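Local coordinates for hypothetical protein YHBO (PDB 1OI4) that removes Maillard adducts of glyoxals from proteins and nucleotides, acting as a deglycase that releases lactate or glycolate, at residues Y160-V172 / R175-R189. Sequence-based numbering, arbitrary orientation.
Sequences YDQEVVVDKDQLV and RTPDDLPAFNREALR
Arg175 lays one face of its guanidinium against the backbone of Gln162 and Glu163, with Gln162 C over its centre. At the edge, Arg175 NH1 bonds Asp161 OD1 at 2.8 Å in a salt bridge. That oxygen is met from above the carboxylate plane, although it lies in the guanidinium plane. Further along, the Val166 side chain crosses Glu186 at about a right angle, its CG2 3.6 Å from Glu186 CG, and Val172 CG1 reaches Phe183 CD1 at 4.1 Å. With chi1 at 180°, the CG1 branch of Val172 lies opposite the backbone N and faces Phe183 and Glu186. Asp169 OD1 and Arg189 NH2 form a salt bridge at 2.6 Å, its hydrogen bond weak and bent (119°). The contact sets helix 180-191 against the antiparallel edge hairpin of the DJ-1/PfpI sheet; in that hairpin Gln170 and Leu171 both face Asp167, a classic beta bulge. Phe183 also packs on Phe122 and Ile124 of the neighbouring strand. Asp179 holds Arg175 in place: NE to OD2 (3.0 Å) and NH2 to OD1 (2.9 Å) make a nearly straight side-on pair. An alanine in place of Arg175 is likely to leave the Asp161 and Asp179 carboxylates without their shared cation and uncover the Gln162-Glu163 peptide. A water joins Glu163 OE2 to Arg185 NH1, 2.9 Å from each.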
ATOM      1  N   TYR A 160     -18.450  -0.191  -0.727  1.00 11.26           N
ATOM      2  CA  TYR A 160     -19.365   0.509  -1.622  1.00 12.54           C
ATOM      3  C   TYR A 160     -18.520   1.258  -2.644  1.00 12.41           C
ATOM      4  O   TYR A 160     -17.530   1.890  -2.286  1.00 13.70           O
ATOM      5  CB  TYR A 160     -20.239   1.515  -0.861  1.00 14.41           C
ATOM      6  CG  TYR A 160     -21.296   0.877   0.010  1.00 16.61           C
ATOM      7  CD1 TYR A 160     -20.971   0.318   1.245  1.00 17.42           C
ATOM      8  CD2 TYR A 160     -22.624   0.808  -0.416  1.00 19.99           C
ATOM      9  CE1 TYR A 160     -21.946  -0.298   2.037  1.00 17.70           C
ATOM     10  CE2 TYR A 160     -23.607   0.192   0.367  1.00 20.26           C
ATOM     11  CZ  TYR A 160     -23.260  -0.357   1.589  1.00 20.54           C
ATOM     12  OH  TYR A 160     -24.229  -0.972   2.358  1.00 21.00           O
ATOM     13  N   ASP A 161     -18.898   1.175  -3.915  1.00 13.84           N
ATOM     14  CA  ASP A 161     -18.169   1.878  -4.964  1.00 13.44           C
ATOM     15  C   ASP A 161     -18.863   3.216  -5.176  1.00 14.05           C
ATOM     16  O   ASP A 161     -19.761   3.332  -6.014  1.00 11.67           O
ATOM     17  CB  ASP A 161     -18.169   1.058  -6.259  1.00 13.52           C
ATOM     18  CG  ASP A 161     -17.553   1.813  -7.434  1.00 14.22           C
ATOM     19  OD1 ASP A 161     -16.598   2.591  -7.224  1.00 13.90           O
ATOM     20  OD2 ASP A 161     -18.022   1.621  -8.572  1.00 16.61           O
ATOM     21  N   GLN A 162     -18.450   4.215  -4.396  1.00 13.15           N
ATOM     22  CA  GLN A 162     -19.026   5.559  -4.457  1.00 15.32           C
ATOM     23  C   GLN A 162     -17.931   6.604  -4.253  1.00 15.64           C
ATOM     24  O   GLN A 162     -16.889   6.311  -3.666  1.00 16.01           O
ATOM     25  CB  GLN A 162     -20.067   5.738  -3.353  1.00 16.80           C
ATOM     26  CG  GLN A 162     -21.092   4.643  -3.263  1.00 18.30           C
ATOM     27  CD  GLN A 162     -22.014   4.806  -2.069  1.00 20.03           C
ATOM     28  OE1 GLN A 162     -22.872   3.962  -1.823  1.00 23.06           O
ATOM     29  NE2 GLN A 162     -21.840   5.895  -1.320  1.00 19.74           N
ATOM     30  N   GLU A 163     -18.168   7.827  -4.716  1.00 14.05           N
ATOM     31  CA  GLU A 163     -17.169   8.879  -4.552  1.00 16.22           C
ATOM     32  C   GLU A 163     -16.855   9.144  -3.080  1.00 16.11           C
ATOM     33  O   GLU A 163     -15.731   9.514  -2.741  1.00 15.88           O
ATOM     34  CB  GLU A 163     -17.606  10.169  -5.255  1.00 17.02           C
ATOM     35  CG  GLU A 163     -19.077  10.476  -5.180  1.00 16.36           C
ATOM     36  CD  GLU A 163     -19.404  11.831  -5.766  1.00 19.47           C
ATOM     37  OE1 GLU A 163     -18.747  12.234  -6.750  1.00 17.90           O
ATOM     38  OE2 GLU A 163     -20.327  12.487  -5.249  1.00 19.93           O
ATOM     39  N   VAL A 164     -17.847   8.953  -2.212  1.00 15.71           N
ATOM     40  CA  VAL A 164     -17.656   9.126  -0.773  1.00 15.95           C
ATOM     41  C   VAL A 164     -18.636   8.273   0.014  1.00 15.28           C
ATOM     42  O   VAL A 164     -19.785   8.097  -0.391  1.00 14.44           O
ATOM     43  CB  VAL A 164     -17.851  10.593  -0.295  1.00 16.00           C
ATOM     44  CG1 VAL A 164     -16.845  11.493  -0.960  1.00 19.51           C
ATOM     45  CG2 VAL A 164     -19.284  11.058  -0.565  1.00 14.52           C
ATOM     46  N   VAL A 165     -18.162   7.741   1.137  1.00 14.50           N
ATOM     47  CA  VAL A 165     -18.979   6.928   2.028  1.00 14.14           C
ATOM     48  C   VAL A 165     -18.796   7.464   3.447  1.00 14.23           C
ATOM     49  O   VAL A 165     -17.667   7.652   3.908  1.00 14.97           O
ATOM     50  CB  VAL A 165     -18.550   5.441   2.007  1.00 14.78           C
ATOM     51  CG1 VAL A 165     -19.379   4.652   3.009  1.00 13.80           C
ATOM     52  CG2 VAL A 165     -18.724   4.864   0.611  1.00 14.73           C
ATOM     53  N   VAL A 166     -19.906   7.721   4.130  1.00 13.46           N
ATOM     54  CA  VAL A 166     -19.866   8.223   5.499  1.00 14.02           C
ATOM     55  C   VAL A 166     -20.538   7.201   6.420  1.00 15.01           C
ATOM     56  O   VAL A 166     -21.734   6.946   6.303  1.00 15.04           O
ATOM     57  CB  VAL A 166     -20.603   9.579   5.618  1.00 16.29           C
ATOM     58  CG1 VAL A 166     -20.524  10.098   7.044  1.00 13.14           C
ATOM     59  CG2 VAL A 166     -19.998  10.586   4.646  1.00 14.52           C
ATOM     60  N   ASP A 167     -19.764   6.616   7.327  1.00 15.61           N
ATOM     61  CA  ASP A 167     -20.294   5.620   8.249  1.00 17.37           C
ATOM     62  C   ASP A 167     -20.563   6.218   9.625  1.00 18.68           C
ATOM     63  O   ASP A 167     -19.658   6.754  10.266  1.00 17.69           O
ATOM     64  CB  ASP A 167     -19.311   4.455   8.391  1.00 17.07           C
ATOM     65  CG  ASP A 167     -19.890   3.294   9.185  1.00 18.53           C
ATOM     66  OD1 ASP A 167     -20.593   2.450   8.590  1.00 16.82           O
ATOM     67  OD2 ASP A 167     -19.649   3.232  10.409  1.00 21.14           O
ATOM     68  N   LYS A 168     -21.813   6.117  10.071  1.00 20.15           N
ATOM     69  CA  LYS A 168     -22.229   6.628  11.376  1.00 21.09           C
ATOM     70  C   LYS A 168     -21.756   8.046  11.626  1.00 20.91           C
ATOM     71  O   LYS A 168     -21.384   8.390  12.747  1.00 21.12           O
ATOM     72  CB  LYS A 168     -21.692   5.736  12.494  1.00 23.21           C
ATOM     73  CG  LYS A 168     -22.064   4.276  12.368  1.00 29.43           C
ATOM     74  CD  LYS A 168     -21.580   3.484  13.571  1.00 29.92           C
ATOM     75  CE  LYS A 168     -21.693   1.991  13.317  1.00 32.44           C
ATOM     76  NZ  LYS A 168     -20.816   1.563  12.187  1.00 31.48           N
ATOM     77  N   ASP A 169     -21.769   8.872  10.588  1.00 21.11           N
ATOM     78  CA  ASP A 169     -21.325  10.255  10.722  1.00 21.62           C
ATOM     79  C   ASP A 169     -19.956  10.361  11.376  1.00 19.45           C
ATOM     80  O   ASP A 169     -19.717  11.265  12.175  1.00 20.34           O
ATOM     81  CB  ASP A 169     -22.321  11.062  11.548  1.00 24.80           C
ATOM     82  CG  ASP A 169     -23.593  11.349  10.802  1.00 27.13           C
ATOM     83  OD1 ASP A 169     -23.509  11.690   9.602  1.00 27.35           O
ATOM     84  OD2 ASP A 169     -24.673  11.246  11.418  1.00 29.84           O
ATOM     85  N   GLN A 170     -19.063   9.432  11.056  1.00 17.37           N
ATOM     86  CA  GLN A 170     -17.719   9.464  11.619  1.00 16.23           C
ATOM     87  C   GLN A 170     -16.662   9.149  10.572  1.00 15.62           C
ATOM     88  O   GLN A 170     -15.766   9.953  10.322  1.00 15.56           O
ATOM     89  CB  GLN A 170     -17.576   8.466  12.775  1.00 17.57           C
ATOM     90  CG  GLN A 170     -16.136   8.318  13.240  1.00 15.49           C
ATOM     91  CD  GLN A 170     -15.926   7.181  14.216  1.00 18.28           C
ATOM     92  OE1 GLN A 170     -16.624   6.166  14.171  1.00 18.59           O
ATOM     93  NE2 GLN A 170     -14.940   7.334  15.093  1.00 17.64           N
ATOM     94  N   LEU A 171     -16.765   7.971   9.969  1.00 14.55           N
ATOM     95  CA  LEU A 171     -15.798   7.554   8.967  1.00 16.00           C
ATOM     96  C   LEU A 171     -16.156   8.037   7.576  1.00 15.63           C
ATOM     97  O   LEU A 171     -17.186   7.655   7.017  1.00 14.96           O
ATOM     98  CB  LEU A 171     -15.677   6.032   8.942  1.00 17.91           C
ATOM     99  CG  LEU A 171     -15.271   5.318  10.232  1.00 21.60           C
ATOM    100  CD1 LEU A 171     -15.253   3.819   9.969  1.00 21.10           C
ATOM    101  CD2 LEU A 171     -13.903   5.798  10.702  1.00 20.87           C
ATOM    102  N   VAL A 172     -15.297   8.880   7.020  1.00 13.95           N
ATOM    103  CA  VAL A 172     -15.497   9.397   5.679  1.00 12.37           C
ATOM    104  C   VAL A 172     -14.406   8.812   4.794  1.00 11.09           C
ATOM    105  O   VAL A 172     -13.221   8.998   5.060  1.00 12.34           O
ATOM    106  CB  VAL A 172     -15.394  10.931   5.656  1.00 13.46           C
ATOM    107  CG1 VAL A 172     -15.600  11.449   4.233  1.00 13.11           C
ATOM    108  CG2 VAL A 172     -16.423  11.532   6.602  1.00 12.27           C
ATOM    109  N   ARG A 175     -12.346   7.218  -2.916  1.00 10.55           N
ATOM    110  CA  ARG A 175     -11.474   6.370  -3.731  1.00 11.69           C
ATOM    111  C   ARG A 175     -10.223   6.988  -4.340  1.00 10.27           C
ATOM    112  O   ARG A 175      -9.139   6.421  -4.230  1.00  8.91           O
ATOM    113  CB  ARG A 175     -12.296   5.752  -4.868  1.00  9.36           C
ATOM    114  CG  ARG A 175     -13.588   5.091  -4.416  1.00 11.02           C
ATOM    115  CD  ARG A 175     -14.557   4.920  -5.585  1.00 11.33           C
ATOM    116  NE  ARG A 175     -14.923   6.211  -6.166  1.00  9.57           N
ATOM    117  CZ  ARG A 175     -15.903   6.392  -7.047  1.00  9.03           C
ATOM    118  NH1 ARG A 175     -16.631   5.360  -7.461  1.00  7.42           N
ATOM    119  NH2 ARG A 175     -16.164   7.612  -7.509  1.00  8.33           N
ATOM    120  N   THR A 176     -10.381   8.137  -4.992  1.00 12.45           N
ATOM    121  CA  THR A 176      -9.267   8.791  -5.674  1.00 13.05           C
ATOM    122  C   THR A 176      -9.322  10.316  -5.578  1.00 12.79           C
ATOM    123  O   THR A 176     -10.268  10.879  -5.028  1.00 11.69           O
ATOM    124  CB  THR A 176      -9.289   8.435  -7.166  1.00 11.79           C
ATOM    125  OG1 THR A 176     -10.374   9.135  -7.795  1.00 12.60           O
ATOM    126  CG2 THR A 176      -9.506   6.934  -7.357  1.00 11.48           C
ATOM    127  N   PRO A 177      -8.288  11.003  -6.105  1.00 13.64           N
ATOM    128  CA  PRO A 177      -8.257  12.469  -6.071  1.00 14.05           C
ATOM    129  C   PRO A 177      -9.487  13.073  -6.752  1.00 14.47           C
ATOM    130  O   PRO A 177      -9.904  14.181  -6.427  1.00 14.34           O
ATOM    131  CB  PRO A 177      -6.963  12.796  -6.810  1.00 15.69           C
ATOM    132  CG  PRO A 177      -6.065  11.676  -6.369  1.00 15.36           C
ATOM    133  CD  PRO A 177      -6.977  10.469  -6.529  1.00 12.67           C
ATOM    134  N   ASP A 178     -10.068  12.336  -7.697  1.00 15.16           N
ATOM    135  CA  ASP A 178     -11.254  12.813  -8.403  1.00 14.55           C
ATOM    136  C   ASP A 178     -12.481  12.861  -7.500  1.00 13.55           C
ATOM    137  O   ASP A 178     -13.496  13.451  -7.870  1.00 13.14           O
ATOM    138  CB  ASP A 178     -11.544  11.934  -9.622  1.00 18.28           C
ATOM    139  CG  ASP A 178     -10.468  12.046 -10.689  1.00 19.36           C
ATOM    140  OD1 ASP A 178     -10.260  13.160 -11.211  1.00 21.02           O
ATOM    141  OD2 ASP A 178      -9.835  11.020 -11.002  1.00 21.20           O
ATOM    142  N   ASP A 179     -12.393  12.241  -6.323  1.00 11.71           N
ATOM    143  CA  ASP A 179     -13.507  12.250  -5.371  1.00 11.73           C
ATOM    144  C   ASP A 179     -13.295  13.340  -4.313  1.00 12.49           C
ATOM    145  O   ASP A 179     -14.106  13.482  -3.395  1.00 11.84           O
ATOM    146  CB  ASP A 179     -13.635  10.909  -4.628  1.00 12.66           C
ATOM    147  CG  ASP A 179     -13.857   9.726  -5.551  1.00 14.56           C
ATOM    148  OD1 ASP A 179     -14.576   9.870  -6.565  1.00 11.65           O
ATOM    149  OD2 ASP A 179     -13.325   8.633  -5.239  1.00 14.63           O
ATOM    150  N   LEU A 180     -12.203  14.092  -4.428  1.00 11.84           N
ATOM    151  CA  LEU A 180     -11.890  15.140  -3.455  1.00 12.71           C
ATOM    152  C   LEU A 180     -13.039  16.103  -3.161  1.00 14.10           C
ATOM    153  O   LEU A 180     -13.299  16.425  -2.001  1.00 15.40           O
ATOM    154  CB  LEU A 180     -10.656  15.926  -3.902  1.00 11.79           C
ATOM    155  CG  LEU A 180      -9.321  15.226  -3.642  1.00 14.05           C
ATOM    156  CD1 LEU A 180      -8.196  15.983  -4.318  1.00 12.44           C
ATOM    157  CD2 LEU A 180      -9.080  15.137  -2.136  1.00 14.15           C
ATOM    158  N   PRO A 181     -13.737  16.582  -4.202  1.00 14.18           N
ATOM    159  CA  PRO A 181     -14.845  17.504  -3.944  1.00 14.01           C
ATOM    160  C   PRO A 181     -15.837  16.921  -2.941  1.00 15.18           C
ATOM    161  O   PRO A 181     -16.244  17.587  -1.990  1.00 14.28           O
ATOM    162  CB  PRO A 181     -15.457  17.693  -5.326  1.00 15.53           C
ATOM    163  CG  PRO A 181     -14.244  17.637  -6.217  1.00 15.52           C
ATOM    164  CD  PRO A 181     -13.483  16.457  -5.650  1.00 13.35           C
ATOM    165  N   ALA A 182     -16.214  15.666  -3.148  1.00 13.16           N
ATOM    166  CA  ALA A 182     -17.164  15.022  -2.254  1.00 13.39           C
ATOM    167  C   ALA A 182     -16.517  14.709  -0.907  1.00 13.31           C
ATOM    168  O   ALA A 182     -17.135  14.882   0.143  1.00 13.44           O
ATOM    169  CB  ALA A 182     -17.701  13.752  -2.897  1.00 15.56           C
ATOM    170  N   PHE A 183     -15.271  14.246  -0.949  1.00 11.87           N
ATOM    171  CA  PHE A 183     -14.526  13.911   0.260  1.00 11.68           C
ATOM    172  C   PHE A 183     -14.495  15.121   1.184  1.00 12.02           C
ATOM    173  O   PHE A 183     -14.890  15.036   2.345  1.00  9.76           O
ATOM    174  CB  PHE A 183     -13.095  13.514  -0.105  1.00 10.73           C
ATOM    175  CG  PHE A 183     -12.256  13.067   1.065  1.00 10.50           C
ATOM    176  CD1 PHE A 183     -12.461  11.825   1.654  1.00 12.25           C
ATOM    177  CD2 PHE A 183     -11.218  13.868   1.533  1.00 12.58           C
ATOM    178  CE1 PHE A 183     -11.633  11.378   2.695  1.00 12.43           C
ATOM    179  CE2 PHE A 183     -10.384  13.438   2.570  1.00 12.94           C
ATOM    180  CZ  PHE A 183     -10.593  12.185   3.150  1.00 12.55           C
ATOM    181  N   ASN A 184     -14.025  16.247   0.656  1.00 11.77           N
ATOM    182  CA  ASN A 184     -13.937  17.473   1.434  1.00 12.82           C
ATOM    183  C   ASN A 184     -15.296  17.916   1.966  1.00 14.13           C
ATOM    184  O   ASN A 184     -15.402  18.383   3.098  1.00 14.25           O
ATOM    185  CB  ASN A 184     -13.323  18.600   0.593  1.00 13.25           C
ATOM    186  CG  ASN A 184     -11.879  18.328   0.216  1.00 13.34           C
ATOM    187  OD1 ASN A 184     -11.127  17.720   0.977  1.00 13.85           O
ATOM    188  ND2 ASN A 184     -11.478  18.798  -0.957  1.00 15.38           N
ATOM    189  N   ARG A 185     -16.333  17.774   1.145  1.00 14.84           N
ATOM    190  CA  ARG A 185     -17.677  18.165   1.551  1.00 16.42           C
ATOM    191  C   ARG A 185     -18.100  17.498   2.857  1.00 15.12           C
ATOM    192  O   ARG A 185     -18.480  18.176   3.810  1.00 16.04           O
ATOM    193  CB  ARG A 185     -18.692  17.811   0.460  1.00 17.18           C
ATOM    194  CG  ARG A 185     -20.122  18.215   0.799  1.00 19.56           C
ATOM    195  CD  ARG A 185     -21.096  17.667  -0.229  1.00 19.56           C
ATOM    196  NE  ARG A 185     -21.171  16.208  -0.187  1.00 21.42           N
ATOM    197  CZ  ARG A 185     -21.085  15.422  -1.256  1.00 23.20           C
ATOM    198  NH1 ARG A 185     -20.912  15.953  -2.459  1.00 23.81           N
ATOM    199  NH2 ARG A 185     -21.187  14.105  -1.127  1.00 20.71           N
ATOM    200  N   GLU A 186     -18.029  16.171   2.900  1.00 14.48           N
ATOM    201  CA  GLU A 186     -18.424  15.431   4.092  1.00 14.45           C
ATOM    202  C   GLU A 186     -17.496  15.656   5.279  1.00 14.27           C
ATOM    203  O   GLU A 186     -17.947  15.690   6.423  1.00 13.66           O
ATOM    204  CB  GLU A 186     -18.518  13.938   3.777  1.00 15.25           C
ATOM    205  CG  GLU A 186     -19.580  13.614   2.746  1.00 17.01           C
ATOM    206  CD  GLU A 186     -20.931  14.201   3.112  1.00 18.62           C
ATOM    207  OE1 GLU A 186     -21.452  13.857   4.189  1.00 17.76           O
ATOM    208  OE2 GLU A 186     -21.469  15.008   2.324  1.00 18.95           O
ATOM    209  N   ALA A 187     -16.202  15.804   5.008  1.00 13.25           N
ATOM    210  CA  ALA A 187     -15.228  16.045   6.071  1.00 14.78           C
ATOM    211  C   ALA A 187     -15.566  17.371   6.751  1.00 15.12           C
ATOM    212  O   ALA A 187     -15.648  17.451   7.980  1.00 14.22           O
ATOM    213  CB  ALA A 187     -13.822  16.101   5.489  1.00 11.94           C
ATOM    214  N   LEU A 188     -15.764  18.407   5.938  1.00 14.76           N
ATOM    215  CA  LEU A 188     -16.106  19.729   6.446  1.00 17.19           C
ATOM    216  C   LEU A 188     -17.410  19.669   7.217  1.00 18.27           C
ATOM    217  O   LEU A 188     -17.536  20.256   8.289  1.00 19.34           O
ATOM    218  CB  LEU A 188     -16.246  20.725   5.298  1.00 16.49           C
ATOM    219  CG  LEU A 188     -14.952  21.181   4.628  1.00 17.84           C
ATOM    220  CD1 LEU A 188     -15.278  22.063   3.436  1.00 18.79           C
ATOM    221  CD2 LEU A 188     -14.088  21.927   5.633  1.00 18.01           C
ATOM    222  N   ARG A 189     -18.382  18.953   6.663  1.00 19.24           N
ATOM    223  CA  ARG A 189     -19.676  18.814   7.306  1.00 19.32           C
ATOM    224  C   ARG A 189     -19.523  18.293   8.732  1.00 19.63           C
ATOM    225  O   ARG A 189     -20.103  18.850   9.670  1.00 18.85           O
ATOM    226  CB  ARG A 189     -20.563  17.877   6.491  1.00 20.83           C
ATOM    227  CG  ARG A 189     -21.842  17.489   7.191  1.00 24.20           C
ATOM    228  CD  ARG A 189     -22.790  16.772   6.254  1.00 25.64           C
ATOM    229  NE  ARG A 189     -23.426  15.649   6.929  1.00 31.87           N
ATOM    230  CZ  ARG A 189     -22.808  14.508   7.212  1.00 32.52           C
ATOM    231  NH1 ARG A 189     -21.537  14.333   6.869  1.00 34.37           N
ATOM    232  NH2 ARG A 189     -23.455  13.546   7.849  1.00 34.57           N
TER
HETATM  233  O   HOH W   1     -21.676  12.446  -3.231  1.00 23.67           O
HETATM  234  O   HOH W   2     -16.029  11.424  -7.883  1.00 25.57           O
HETATM  235  O   HOH W   3     -16.295  14.231  -6.274  1.00 26.65           O
HETATM  236  O   HOH W   4     -21.339  15.236  -5.190  1.00 28.29           O